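Local coordinates for protein serine protease inhibitor 4, isoform B (Drosophila melanogaster, PDB 4P0F) that probably inhibits serine and cysteine endopeptidases as a member of the serpin family, and is captured here in its cleaved form, at residues A[217-221]-A[233-239]; A[30-34]-A[377-381]; A[24-28]-A[280-285]. All coordinates share one frame. Residues are numbered along the deposited sequence.

Contact 1. Residues A[217-221]-A[233-239]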
ATOM      1  N   ASP A 217      23.966   8.204   1.093  1.00 21.09           N
ATOM      2  CA  ASP A 217      24.086   9.503   0.412  1.00 22.52           C
ATOM      3  C   ASP A 217      22.743  10.220   0.387  1.00 22.26           C
ATOM      4  O   ASP A 217      22.304  10.738  -0.654  1.00 23.83           O
ATOM      5  CB  ASP A 217      24.614   9.351  -1.016  1.00 25.45           C
ATOM      6  CG  ASP A 217      25.155  10.663  -1.589  1.00 46.42           C
ATOM      7  OD1 ASP A 217      25.748  11.467  -0.829  1.00 39.35           O
ATOM      8  OD2 ASP A 217      24.999  10.886  -2.808  1.00 65.02           O
ATOM      9  N   ALA A 218      22.100  10.261   1.546  1.00 20.72           N
ATOM     10  CA  ALA A 218      20.779  10.856   1.654  1.00 18.46           C
ATOM     11  C   ALA A 218      20.572  11.522   3.008  1.00 20.47           C
ATOM     12  O   ALA A 218      21.435  11.468   3.887  1.00 19.74           O
ATOM     13  CB  ALA A 218      19.719   9.801   1.424  1.00 18.36           C
ATOM     14  N   MET A 219      19.427  12.179   3.147  1.00 20.30           N
ATOM     15  CA  MET A 219      18.988  12.704   4.427  1.00 18.65           C
ATOM     16  C   MET A 219      17.525  12.359   4.583  1.00 21.27           C
ATOM     17  O   MET A 219      16.827  12.122   3.592  1.00 19.24           O
ATOM     18  CB  MET A 219      19.207  14.218   4.516  1.00 19.38           C
ATOM     19  CG  MET A 219      20.643  14.648   4.335  1.00 26.59           C
ATOM     20  SD  MET A 219      20.847  16.442   4.243  1.00 31.73           S
ATOM     21  CE  MET A 219      22.614  16.494   3.955  1.00 60.48           C
ATOM     22  N   ALA A 220      17.055  12.301   5.823  1.00 17.54           N
ATOM     23  CA  ALA A 220      15.667  11.963   6.061  1.00 17.72           C
ATOM     24  C   ALA A 220      15.051  12.861   7.111  1.00 17.71           C
ATOM     25  O   ALA A 220      15.742  13.399   7.969  1.00 17.23           O
ATOM     26  CB  ALA A 220      15.533  10.502   6.475  1.00 18.61           C
ATOM     27  N   LEU A 221      13.730  12.985   7.030  1.00 17.16           N
ATOM     28  CA  LEU A 221      12.944  13.834   7.906  1.00 19.60           C
ATOM     29  C   LEU A 221      11.615  13.135   8.141  1.00 18.01           C
ATOM     30  O   LEU A 221      11.084  12.473   7.240  1.00 17.43           O
ATOM     31  CB  LEU A 221      12.734  15.232   7.277  1.00 21.15           C
ATOM     32  CG  LEU A 221      12.232  16.377   8.157  1.00 40.76           C
ATOM     33  CD1 LEU A 221      13.332  16.865   9.078  1.00 50.39           C
ATOM     34  CD2 LEU A 221      11.726  17.518   7.291  1.00 44.80           C
ATOM     35  N   LEU A 233       7.620   9.953   6.555  1.00 13.80           N
ATOM     36  CA  LEU A 233       9.061   9.899   6.413  1.00 13.23           C
ATOM     37  C   LEU A 233       9.426  10.268   4.995  1.00 14.89           C
ATOM     38  O   LEU A 233       8.878   9.704   4.056  1.00 17.14           O
ATOM     39  CB  LEU A 233       9.570   8.493   6.734  1.00 15.53           C
ATOM     40  CG  LEU A 233      11.058   8.237   6.499  1.00 16.58           C
ATOM     41  CD1 LEU A 233      11.899   8.948   7.547  1.00 17.04           C
ATOM     42  CD2 LEU A 233      11.308   6.735   6.501  1.00 17.92           C
ATOM     43  N   ILE A 234      10.320  11.242   4.849  1.00 15.70           N
ATOM     44  CA  ILE A 234      10.832  11.643   3.541  1.00 15.02           C
ATOM     45  C   ILE A 234      12.310  11.291   3.491  1.00 17.22           C
ATOM     46  O   ILE A 234      13.049  11.659   4.396  1.00 17.93           O
ATOM     47  CB  ILE A 234      10.650  13.158   3.297  1.00 17.12           C
ATOM     48  CG1 ILE A 234       9.176  13.547   3.446  1.00 28.35           C
ATOM     49  CG2 ILE A 234      11.148  13.544   1.919  1.00 19.57           C
ATOM     50  CD1 ILE A 234       8.958  15.013   3.683  1.00 51.17           C
ATOM     51  N   VAL A 235      12.731  10.567   2.456  1.00 16.12           N
ATOM     52  CA  VAL A 235      14.144  10.262   2.266  1.00 16.29           C
ATOM     53  C   VAL A 235      14.580  10.910   0.968  1.00 17.24           C
ATOM     54  O   VAL A 235      14.084  10.595  -0.107  1.00 16.72           O
ATOM     55  CB  VAL A 235      14.426   8.755   2.245  1.00 19.78           C
ATOM     56  CG1 VAL A 235      15.918   8.513   2.366  1.00 19.22           C
ATOM     57  CG2 VAL A 235      13.679   8.065   3.376  1.00 20.49           C
ATOM     58  N   LEU A 236      15.517  11.839   1.105  1.00 15.43           N
ATOM     59  CA  LEU A 236      15.925  12.751   0.052  1.00 16.14           C
ATOM     60  C   LEU A 236      17.375  12.486  -0.357  1.00 19.97           C
ATOM     61  O   LEU A 236      18.287  12.669   0.456  1.00 20.42           O
ATOM     62  CB  LEU A 236      15.778  14.192   0.547  1.00 17.03           C
ATOM     63  CG  LEU A 236      16.099  15.311  -0.425  1.00 16.94           C
ATOM     64  CD1 LEU A 236      15.116  15.342  -1.582  1.00 18.77           C
ATOM     65  CD2 LEU A 236      16.088  16.656   0.330  1.00 21.08           C
ATOM     66  N   PRO A 237      17.604  12.058  -1.608  1.00 17.41           N
ATOM     67  CA  PRO A 237      18.992  11.924  -2.070  1.00 21.04           C
ATOM     68  C   PRO A 237      19.753  13.243  -1.959  1.00 21.96           C
ATOM     69  O   PRO A 237      19.137  14.305  -2.074  1.00 22.93           O
ATOM     70  CB  PRO A 237      18.846  11.507  -3.536  1.00 22.04           C
ATOM     71  CG  PRO A 237      17.477  10.922  -3.643  1.00 21.06           C
ATOM     72  CD  PRO A 237      16.632  11.630  -2.629  1.00 22.54           C
ATOM     73  N   ASN A 238      21.063  13.183  -1.743  1.00 23.71           N
ATOM     74  CA  ASN A 238      21.862  14.407  -1.649  1.00 23.07           C
ATOM     75  C   ASN A 238      22.073  15.070  -3.008  1.00 38.52           C
ATOM     76  O   ASN A 238      22.403  16.253  -3.075  1.00 40.12           O
ATOM     77  CB  ASN A 238      23.229  14.124  -1.015  1.00 24.68           C
ATOM     78  CG  ASN A 238      23.144  13.771   0.461  1.00 27.81           C
ATOM     79  OD1 ASN A 238      22.168  14.082   1.141  1.00 25.82           O
ATOM     80  ND2 ASN A 238      24.196  13.134   0.972  1.00 31.27           N
ATOM     81  N   THR A 239      21.906  14.305  -4.086  1.00 25.65           N
ATOM     82  CA  THR A 239      22.084  14.832  -5.440  1.00 29.14           C
ATOM     83  C   THR A 239      20.766  14.812  -6.199  1.00 28.76           C
ATOM     84  O   THR A 239      19.893  13.991  -5.935  1.00 27.97           O
ATOM     85  CB  THR A 239      23.119  14.030  -6.252  1.00 31.42           C
ATOM     86  OG1 THR A 239      22.657  12.684  -6.407  1.00 34.05           O
ATOM     87  CG2 THR A 239      24.483  14.038  -5.567  1.00 35.08           C
TER
HETATM   88  O   HOH W   1      22.557  11.215  -3.837  1.00 28.14           O
HETATM   89  O   HOH W   2      24.244  12.168   3.613  1.00 24.03           O
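A beta hairpin of serpin sheet B supplies both segments: the axes of 218-221 and 233-237 run antiparallel at 160° and approach to 4.6 Å. Reciprocal backbone bonds join the hydrogen-bonded pairs M219-L236 (M219 N to L236 O 3.0 Å, L236 N to M219 O 2.8 Å) and L221-I234. The two faces differ in relief. On one, the A220 methyl is a low bump in the gap between L233 and V235, its CB 4.1 Å from L233 CD1 and 4.4 Å from V235 CG2; L246 of helix 243-249 packs on V235 and A218 there. On the other, the longer L221, I234, M219 and L236 stand up, and F354 lies against all four. At the open end D217, with phi/psi of 50/48°, forms a G1 bulge with A218 opposite L213. N238 folds back over this end, its OD1 3.6 Å from M219 CG, while N238 ND2 donates to D217 OD1 (2.9 Å) and to water 2 (2.8 Å), which in turn donates to A218 O at 2.9 Å.

Contact 2. Residues A[30-34]-A[377-381]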
ATOM      1  N   PRO A  30       9.216   3.060 -14.459  1.00 38.99           N
ATOM      2  CA  PRO A  30      10.406   3.832 -14.056  1.00 43.72           C
ATOM      3  C   PRO A  30      10.230   5.348 -13.882  1.00 67.14           C
ATOM      4  O   PRO A  30      10.857   5.902 -12.979  1.00 89.50           O
ATOM      5  CB  PRO A  30      11.401   3.551 -15.193  1.00 45.82           C
ATOM      6  CG  PRO A  30      10.570   3.098 -16.340  1.00 49.41           C
ATOM      7  CD  PRO A  30       9.429   2.356 -15.734  1.00 44.98           C
ATOM      8  N   GLY A  31       9.418   5.999 -14.709  1.00 51.13           N
ATOM      9  CA  GLY A  31       9.325   7.452 -14.687  1.00 48.82           C
ATOM     10  C   GLY A  31       8.078   8.004 -14.020  1.00 42.85           C
ATOM     11  O   GLY A  31       7.717   9.162 -14.240  1.00 59.38           O
ATOM     12  N   GLU A  32       7.435   7.184 -13.192  1.00 35.27           N
ATOM     13  CA  GLU A  32       6.131   7.513 -12.624  1.00 31.40           C
ATOM     14  C   GLU A  32       6.185   7.777 -11.132  1.00 30.15           C
ATOM     15  O   GLU A  32       6.999   7.190 -10.414  1.00 28.97           O
ATOM     16  CB  GLU A  32       5.142   6.376 -12.891  1.00 31.70           C
ATOM     17  CG  GLU A  32       4.728   6.264 -14.350  1.00 54.14           C
ATOM     18  CD  GLU A  32       3.686   5.185 -14.584  1.00 63.57           C
ATOM     19  OE1 GLU A  32       2.912   4.888 -13.651  1.00 49.07           O
ATOM     20  OE2 GLU A  32       3.643   4.632 -15.703  1.00 75.68           O
ATOM     21  N   ASN A  33       5.289   8.641 -10.665  1.00 27.44           N
ATOM     22  CA  ASN A  33       5.122   8.863  -9.237  1.00 23.16           C
ATOM     23  C   ASN A  33       4.355   7.727  -8.589  1.00 23.04           C
ATOM     24  O   ASN A  33       3.154   7.807  -8.361  1.00 30.55           O
ATOM     25  CB  ASN A  33       4.413  10.183  -8.976  1.00 23.77           C
ATOM     26  CG  ASN A  33       5.246  11.377  -9.391  1.00 25.64           C
ATOM     27  OD1 ASN A  33       6.431  11.248  -9.686  1.00 26.81           O
ATOM     28  ND2 ASN A  33       4.627  12.548  -9.428  1.00 27.30           N
ATOM     29  N   ILE A  34       5.072   6.667  -8.272  1.00 20.17           N
ATOM     30  CA  ILE A  34       4.469   5.501  -7.668  1.00 18.49           C
ATOM     31  C   ILE A  34       3.923   5.819  -6.282  1.00 22.02           C
ATOM     32  O   ILE A  34       4.566   6.505  -5.502  1.00 22.26           O
ATOM     33  CB  ILE A  34       5.509   4.366  -7.592  1.00 24.11           C
ATOM     34  CG1 ILE A  34       5.900   3.945  -9.013  1.00 31.62           C
ATOM     35  CG2 ILE A  34       4.976   3.171  -6.799  1.00 25.65           C
ATOM     36  CD1 ILE A  34       7.095   3.023  -9.080  1.00 43.25           C
ATOM     37  N   VAL A 377       8.264  10.578  -5.542  1.00 16.27           N
ATOM     38  CA  VAL A 377       7.991  11.753  -6.359  1.00 15.75           C
ATOM     39  C   VAL A 377       9.151  11.893  -7.319  1.00 19.23           C
ATOM     40  O   VAL A 377      10.269  12.192  -6.906  1.00 20.34           O
ATOM     41  CB  VAL A 377       7.821  13.024  -5.522  1.00 20.78           C
ATOM     42  CG1 VAL A 377       7.589  14.226  -6.435  1.00 19.24           C
ATOM     43  CG2 VAL A 377       6.652  12.871  -4.561  1.00 19.71           C
ATOM     44  N   VAL A 378       8.883  11.673  -8.601  1.00 23.83           N
ATOM     45  CA  VAL A 378       9.933  11.674  -9.609  1.00 19.92           C
ATOM     46  C   VAL A 378       9.753  12.810 -10.603  1.00 20.59           C
ATOM     47  O   VAL A 378      10.721  13.416 -11.049  1.00 30.13           O
ATOM     48  CB  VAL A 378       9.966  10.331 -10.364  1.00 31.13           C
ATOM     49  CG1 VAL A 378      11.036  10.337 -11.445  1.00 39.43           C
ATOM     50  CG2 VAL A 378      10.213   9.188  -9.386  1.00 43.18           C
ATOM     51  N   ARG A 379       8.508  13.075 -10.959  1.00 19.98           N
ATOM     52  CA  ARG A 379       8.187  14.119 -11.919  1.00 31.82           C
ATOM     53  C   ARG A 379       7.048  14.948 -11.384  1.00 35.07           C
ATOM     54  O   ARG A 379       6.034  14.406 -10.970  1.00 28.09           O
ATOM     55  CB  ARG A 379       7.796  13.520 -13.273  1.00 37.58           C
ATOM     56  CG  ARG A 379       8.883  12.697 -13.939  1.00 63.13           C
ATOM     57  CD  ARG A 379       8.412  12.154 -15.280  1.00 69.16           C
ATOM     58  NE  ARG A 379       9.404  11.272 -15.891  1.00 72.67           N
ATOM     59  CZ  ARG A 379       9.303  10.761 -17.114  1.00 84.29           C
ATOM     60  NH1 ARG A 379       8.252  11.043 -17.875  1.00 79.46           N
ATOM     61  NH2 ARG A 379      10.259   9.969 -17.582  1.00 89.30           N
ATOM     62  N   LEU A 380       7.211  16.267 -11.391  1.00 26.64           N
ATOM     63  CA  LEU A 380       6.113  17.152 -11.047  1.00 29.24           C
ATOM     64  C   LEU A 380       5.938  18.186 -12.136  1.00 44.48           C
ATOM     65  O   LEU A 380       6.890  18.537 -12.824  1.00 37.93           O
ATOM     66  CB  LEU A 380       6.358  17.838  -9.707  1.00 33.74           C
ATOM     67  CG  LEU A 380       6.338  16.953  -8.466  1.00 29.45           C
ATOM     68  CD1 LEU A 380       6.717  17.777  -7.246  1.00 27.80           C
ATOM     69  CD2 LEU A 380       4.966  16.314  -8.277  1.00 26.23           C
ATOM     70  N   GLU A 381       4.706  18.645 -12.303  1.00 33.65           N
ATOM     71  CA  GLU A 381       4.420  19.798 -13.145  1.00 41.98           C
ATOM     72  C   GLU A 381       3.242  20.560 -12.565  1.00 33.12           C
ATOM     73  O   GLU A 381       2.372  19.976 -11.912  1.00 38.57           O
ATOM     74  CB  GLU A 381       4.115  19.375 -14.585  1.00 51.94           C
ATOM     75  CG  GLU A 381       5.350  19.090 -15.438  1.00 73.27           C
ATOM     76  CD  GLU A 381       5.762  17.624 -15.451  1.00 85.07           C
ATOM     77  OE1 GLU A 381       4.881  16.741 -15.361  1.00 96.00           O
ATOM     78  OE2 GLU A 381       6.979  17.356 -15.560  1.00 77.28           O
TER
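N33 contributes the largest share of the buried surface (84 of 291 Å²), and its amide uses both ends on the backbone of 377-381. N33 OD1 accepts from V378 N (2.7 Å, 168°) and R379 N (3.0 Å, 172°), two successive NH groups turned the same way where V378 has a psi of -39°; N33 ND2 donates to R379 O at 2.8 Å. N33 is also the centre of an inverse gamma turn, closed by a weak bond from I34 N to E32 O (2.9 Å). G31, next in buried area, lays its carbonyl over one face of the R379 guanidinium: G31 O is 3.2 Å from R379 NE, but the angle is too poor for a hydrogen bond. An ideal CB on G31 would come 2.6 Å from R379 NH2, so the bare backbone makes room for R379. Just beyond N33, I34 bonds to S376 through the backbone, so the N33 side-chain amide continues, beyond that bond, the pairing of short strand 35-36 with strand 370-377 of serpin sheet B.

Contact 3. Residues A[24-28]-A[280-285]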
ATOM      1  N   LYS A  24      10.243  -3.803  -7.533  1.00 22.46           N
ATOM      2  CA  LYS A  24       9.656  -4.386  -8.734  1.00 24.06           C
ATOM      3  C   LYS A  24       8.745  -3.394  -9.468  1.00 24.67           C
ATOM      4  O   LYS A  24       8.665  -3.421 -10.688  1.00 27.01           O
ATOM      5  CB  LYS A  24       8.866  -5.656  -8.390  1.00 23.25           C
ATOM      6  CG  LYS A  24       9.705  -6.779  -7.782  1.00 23.26           C
ATOM      7  CD  LYS A  24      10.962  -7.077  -8.579  1.00 27.95           C
ATOM      8  CE  LYS A  24      11.730  -8.229  -7.940  1.00 26.42           C
ATOM      9  NZ  LYS A  24      13.040  -8.455  -8.578  1.00 30.12           N
ATOM     10  N   LEU A  25       8.056  -2.531  -8.727  1.00 23.02           N
ATOM     11  CA  LEU A  25       7.178  -1.541  -9.351  1.00 23.96           C
ATOM     12  C   LEU A  25       7.987  -0.461 -10.050  1.00 25.83           C
ATOM     13  O   LEU A  25       7.634  -0.022 -11.139  1.00 27.94           O
ATOM     14  CB  LEU A  25       6.256  -0.895  -8.322  1.00 22.26           C
ATOM     15  CG  LEU A  25       5.111  -1.743  -7.780  1.00 21.11           C
ATOM     16  CD1 LEU A  25       4.377  -1.005  -6.667  1.00 19.91           C
ATOM     17  CD2 LEU A  25       4.135  -2.128  -8.896  1.00 23.00           C
ATOM     18  N   SER A  26       9.067  -0.028  -9.407  1.00 29.17           N
ATOM     19  CA  SER A  26       9.933   0.999  -9.977  1.00 34.00           C
ATOM     20  C   SER A  26      10.548   0.512 -11.283  1.00 37.07           C
ATOM     21  O   SER A  26      10.696   1.273 -12.234  1.00 37.63           O
ATOM     22  CB  SER A  26      11.029   1.387  -8.984  1.00 40.85           C
ATOM     23  OG  SER A  26      10.471   2.020  -7.840  1.00 36.59           O
ATOM     24  N   GLY A  27      10.909  -0.763 -11.323  1.00 34.52           N
ATOM     25  CA  GLY A  27      11.404  -1.369 -12.541  1.00 39.93           C
ATOM     26  C   GLY A  27      10.331  -1.456 -13.608  1.00 34.68           C
ATOM     27  O   GLY A  27      10.620  -1.298 -14.789  1.00 37.93           O
ATOM     28  N   GLN A  28       9.091  -1.712 -13.196  1.00 34.47           N
ATOM     29  CA  GLN A  28       7.989  -1.875 -14.143  1.00 34.64           C
ATOM     30  C   GLN A  28       7.488  -0.517 -14.644  1.00 37.18           C
ATOM     31  O   GLN A  28       6.992  -0.412 -15.765  1.00 44.58           O
ATOM     32  CB  GLN A  28       6.835  -2.668 -13.498  1.00 41.54           C
ATOM     33  CG  GLN A  28       5.771  -3.157 -14.485  1.00 50.49           C
ATOM     34  CD  GLN A  28       4.564  -3.817 -13.808  1.00 43.39           C
ATOM     35  OE1 GLN A  28       4.702  -4.533 -12.814  1.00 34.76           O
ATOM     36  NE2 GLN A  28       3.374  -3.570 -14.354  1.00 35.34           N
ATOM     37  N   VAL A 280      -2.084  -0.504 -10.727  1.00 15.57           N
ATOM     38  CA  VAL A 280      -1.286  -1.570 -11.286  1.00 15.57           C
ATOM     39  C   VAL A 280      -1.948  -2.916 -11.040  1.00 16.25           C
ATOM     40  O   VAL A 280      -2.607  -3.111 -10.012  1.00 18.18           O
ATOM     41  CB  VAL A 280       0.141  -1.580 -10.678  1.00 17.86           C
ATOM     42  CG1 VAL A 280       0.094  -1.848  -9.178  1.00 20.07           C
ATOM     43  CG2 VAL A 280       1.031  -2.586 -11.379  1.00 24.41           C
ATOM     44  N   GLU A 281      -1.801  -3.821 -12.004  1.00 17.60           N
ATOM     45  CA  GLU A 281      -2.186  -5.208 -11.815  1.00 16.44           C
ATOM     46  C   GLU A 281      -0.899  -5.918 -11.365  1.00 16.78           C
ATOM     47  O   GLU A 281       0.139  -5.814 -12.026  1.00 16.55           O
ATOM     48  CB  GLU A 281      -2.793  -5.808 -13.097  1.00 18.26           C
ATOM     49  CG  GLU A 281      -3.584  -7.100 -12.882  1.00 20.38           C
ATOM     50  CD  GLU A 281      -2.701  -8.295 -12.627  1.00 25.45           C
ATOM     51  OE1 GLU A 281      -1.587  -8.324 -13.174  1.00 22.72           O
ATOM     52  OE2 GLU A 281      -3.123  -9.211 -11.893  1.00 24.23           O
ATOM     53  N   LEU A 282      -0.963  -6.582 -10.215  1.00 15.14           N
ATOM     54  CA  LEU A 282       0.243  -7.004  -9.490  1.00 14.28           C
ATOM     55  C   LEU A 282       0.731  -8.427  -9.794  1.00 17.32           C
ATOM     56  O   LEU A 282       1.662  -8.899  -9.146  1.00 17.42           O
ATOM     57  CB  LEU A 282      -0.002  -6.879  -7.984  1.00 12.40           C
ATOM     58  CG  LEU A 282       0.012  -5.464  -7.400  1.00 17.03           C
ATOM     59  CD1 LEU A 282      -0.446  -5.480  -5.968  1.00 15.25           C
ATOM     60  CD2 LEU A 282       1.416  -4.867  -7.482  1.00 20.57           C
ATOM     61  N   SER A 283       0.135  -9.106 -10.779  1.00 17.79           N
ATOM     62  CA  SER A 283       0.533 -10.483 -11.086  1.00 16.74           C
ATOM     63  C   SER A 283       2.023 -10.594 -11.388  1.00 15.95           C
ATOM     64  O   SER A 283       2.701 -11.502 -10.903  1.00 18.44           O
ATOM     65  CB  SER A 283      -0.259 -11.030 -12.281  1.00 19.48           C
ATOM     66  OG  SER A 283      -1.617 -11.220 -11.933  1.00 31.96           O
ATOM     67  N   GLU A 284       2.528  -9.674 -12.203  1.00 16.53           N
ATOM     68  CA  GLU A 284       3.925  -9.706 -12.595  1.00 20.81           C
ATOM     69  C   GLU A 284       4.842  -9.498 -11.383  1.00 18.45           C
ATOM     70  O   GLU A 284       5.847 -10.200 -11.242  1.00 21.73           O
ATOM     71  CB  GLU A 284       4.191  -8.654 -13.671  1.00 24.37           C
ATOM     72  CG  GLU A 284       5.591  -8.702 -14.267  1.00 45.94           C
ATOM     73  CD  GLU A 284       5.836  -7.574 -15.254  1.00 55.40           C
ATOM     74  OE1 GLU A 284       4.857  -7.081 -15.850  1.00 40.13           O
ATOM     75  OE2 GLU A 284       7.004  -7.170 -15.426  1.00 58.02           O
ATOM     76  N   VAL A 285       4.492  -8.558 -10.509  1.00 19.05           N
ATOM     77  CA  VAL A 285       5.274  -8.313  -9.294  1.00 17.58           C
ATOM     78  C   VAL A 285       5.305  -9.583  -8.435  1.00 18.70           C
ATOM     79  O   VAL A 285       6.372 -10.002  -7.974  1.00 17.53           O
ATOM     80  CB  VAL A 285       4.710  -7.127  -8.476  1.00 17.60           C
ATOM     81  CG1 VAL A 285       5.253  -7.119  -7.051  1.00 19.06           C
ATOM     82  CG2 VAL A 285       5.035  -5.816  -9.167  1.00 19.34           C
TER
HETATM   83  O   HOH W   3       2.802  -6.338 -11.643  1.00 20.48           O
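L25 CD2 projects into a pocket of three side chains, 4.0 Å from V280 CG2, 4.1 Å from L282 CD2 and 3.8 Å from V285 CG2. The V285 CG2 methyl meets K24 CB at 3.9 Å, although the lysine's amino end leads away. Q28 lies along the same surface, its NE2 3.9 Å from V280 CG2. In serpin terms, the C-terminal end of helix A (6-28) packs on the point where the last part of strand 263-281, an edge strand of sheet A beside 311-324, gives way to helix 283-288, with L282 at the N-cap position. Polar links between the segments run through water 3, 2.9 Å from Q28 OE1 and 2.7 Å from E281 O, and accepting a bond from V285 N at 3.0 Å, with more acceptors near than protons. E281 holds the helix start: S283 N donates to E281 OE1 (3.1 Å) and S283 OG to E281 OE2 (2.5 Å). E284 OE1 approaches Q28 CD to 3.9 Å, whereas its OE2 pairs with K288 NZ.

How the contacts relate
Contacts 2 and 3 are neighbours: their centres are 16 Å apart, yet I34 CD1 lies 3.6 Å from S26 CA and 3.7 Å from L25 O, so the exit from helix 6-28 serves both, and their segments alternate along the chain. Contact 1 is nested inside both closed loops, with nearest atoms about 8 Å from contact 2 and about 12 Å from contact 3. Its strand 230-237 connects to contact 2 laterally, through 360-366 to 370-377. Strand 263-281 is shared ground: V267, L269 and L271 meet contact 1, P272, F274 and F278 meet contact 2, and V280 belongs to contact 3. Strand 328-341, consistent with the inserted reactive loop of a cleaved serpin, lies beyond 311-324 from it.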